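Local coordinates for BH2602 protein (PDB 3NWZ), which binds coenzyme A and probably hydrolyses acyl-CoA thioesters, as a member of the hotdog-fold thioesterases, at residues S30-V33 with D34-A38. Residues are numbered along the deposited sequence; the frame is centred on the assembly and turned at random.
Sequences SSIV and DGLLA
I32 and L36 lie one turn apart on a continuous alpha-helix whose amides from D34 to L37 each donate to the carbonyl four residues earlier, with L36 N meeting I32 O at 3.0 Å. The two side chains run alongside each other and point the same way: the CG2 branch of I32 packs on L36 CD1 at 3.9 Å. I32 brings that methyl forward by holding CG2 anti to its backbone N, while L36 keeps CG beside its own N (chi1 -47°). Y47 and L51 of helix 47-52 in the same chain touch L36, while L51 of a second subunit packs on I32. Cutting L36 back to an alanine is likely to take away the CD1 methyl that I32 CG2 packs against and open a gap beside Y47 and L51 of the same chain. Round the helix, the D34 carboxylate leans back toward the S30 carbonyl of the preceding turn. S30 and D34 pack on M14 of the second subunit, and L37 on its F17. This i to i+4 pairing is ordinary alpha-helical packing, here in helix 23-40, which precedes the hotdog sheet in sequence and contributes to the subunit interface.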
ATOM      1  N   SER A  30      33.550  -6.304  12.743  1.00 48.79           N
ATOM      2  CA  SER A  30      34.207  -7.427  12.098  1.00 51.33           C
ATOM      3  C   SER A  30      33.462  -7.755  10.797  1.00 48.07           C
ATOM      4  O   SER A  30      34.073  -7.869   9.726  1.00 36.05           O
ATOM      5  CB  SER A  30      34.193  -8.628  13.046  1.00 51.33           C
ATOM      6  OG  SER A  30      35.018  -9.667  12.575  1.00 53.51           O
ATOM      7  N   SER A  31      32.139  -7.888  10.893  1.00 41.83           N
ATOM      8  CA  SER A  31      31.333  -8.193   9.725  1.00 45.50           C
ATOM      9  C   SER A  31      31.466  -7.045   8.763  1.00 47.97           C
ATOM     10  O   SER A  31      31.804  -7.231   7.592  1.00 43.36           O
ATOM     11  CB  SER A  31      29.863  -8.375  10.105  1.00 54.89           C
ATOM     12  OG  SER A  31      29.614  -9.686  10.579  1.00 71.24           O
ATOM     13  N   ILE A  32      31.204  -5.845   9.269  1.00 44.28           N
ATOM     14  CA  ILE A  32      31.302  -4.652   8.446  1.00 50.23           C
ATOM     15  C   ILE A  32      32.604  -4.644   7.669  1.00 46.42           C
ATOM     16  O   ILE A  32      32.586  -4.483   6.453  1.00 43.97           O
ATOM     17  CB  ILE A  32      31.195  -3.367   9.293  1.00 53.51           C
ATOM     18  CG1 ILE A  32      29.743  -3.180   9.738  1.00 57.32           C
ATOM     19  CG2 ILE A  32      31.674  -2.167   8.493  1.00 44.85           C
ATOM     20  CD1 ILE A  32      29.479  -1.894  10.476  1.00 64.73           C
ATOM     21  N   VAL A  33      33.736  -4.829   8.343  1.00 47.48           N
ATOM     22  CA  VAL A  33      34.994  -4.823   7.606  1.00 56.50           C
ATOM     23  C   VAL A  33      34.952  -5.887   6.494  1.00 53.91           C
ATOM     24  O   VAL A  33      35.338  -5.608   5.357  1.00 40.41           O
ATOM     25  CB  VAL A  33      36.227  -5.067   8.528  1.00 50.31           C
ATOM     26  CG1 VAL A  33      37.512  -4.668   7.787  1.00 39.10           C
ATOM     27  CG2 VAL A  33      36.101  -4.260   9.813  1.00 57.25           C
ATOM     28  N   ASP A  34      34.478  -7.095   6.809  1.00 50.17           N
ATOM     29  CA  ASP A  34      34.377  -8.152   5.796  1.00 36.58           C
ATOM     30  C   ASP A  34      33.554  -7.636   4.616  1.00 44.22           C
ATOM     31  O   ASP A  34      33.917  -7.819   3.455  1.00 49.44           O
ATOM     32  CB  ASP A  34      33.663  -9.396   6.345  1.00 43.60           C
ATOM     33  CG  ASP A  34      34.479 -10.150   7.370  1.00 63.83           C
ATOM     34  OD1 ASP A  34      35.697 -10.331   7.157  1.00 75.89           O
ATOM     35  OD2 ASP A  34      33.887 -10.581   8.379  1.00 62.82           O
ATOM     36  N   GLY A  35      32.427  -7.006   4.937  1.00 37.22           N
ATOM     37  CA  GLY A  35      31.551  -6.470   3.915  1.00 37.68           C
ATOM     38  C   GLY A  35      32.339  -5.617   2.958  1.00 45.17           C
ATOM     39  O   GLY A  35      32.559  -6.018   1.812  1.00 35.55           O
ATOM     40  N   LEU A  36      32.770  -4.452   3.452  1.00 49.37           N
ATOM     41  CA  LEU A  36      33.559  -3.466   2.707  1.00 49.88           C
ATOM     42  C   LEU A  36      34.682  -4.133   1.921  1.00 51.88           C
ATOM     43  O   LEU A  36      35.033  -3.710   0.832  1.00 53.05           O
ATOM     44  CB  LEU A  36      34.169  -2.458   3.684  1.00 39.23           C
ATOM     45  CG  LEU A  36      33.262  -1.856   4.769  1.00 31.79           C
ATOM     46  CD1 LEU A  36      34.091  -0.947   5.672  1.00 28.97           C
ATOM     47  CD2 LEU A  36      32.119  -1.078   4.129  1.00 23.08           C
ATOM     48  N   LEU A  37      35.235  -5.187   2.504  1.00 50.26           N
ATOM     49  CA  LEU A  37      36.320  -5.944   1.908  1.00 47.87           C
ATOM     50  C   LEU A  37      35.810  -6.752   0.721  1.00 50.01           C
ATOM     51  O   LEU A  37      36.471  -6.836  -0.312  1.00 64.17           O
ATOM     52  CB  LEU A  37      36.927  -6.870   2.973  1.00 55.01           C
ATOM     53  CG  LEU A  37      38.444  -7.063   3.013  1.00 56.29           C
ATOM     54  CD1 LEU A  37      39.143  -5.774   2.652  1.00 61.74           C
ATOM     55  CD2 LEU A  37      38.857  -7.527   4.402  1.00 57.03           C
ATOM     56  N   ALA A  38      34.633  -7.347   0.873  1.00 49.25           N
ATOM     57  CA  ALA A  38      34.033  -8.129  -0.203  1.00 50.92           C
ATOM     58  C   ALA A  38      33.492  -7.141  -1.228  1.00 53.72           C
ATOM     59  O   ALA A  38      33.245  -7.492  -2.389  1.00 60.09           O
ATOM     60  CB  ALA A  38      32.898  -9.017   0.340  1.00 44.90           C
TER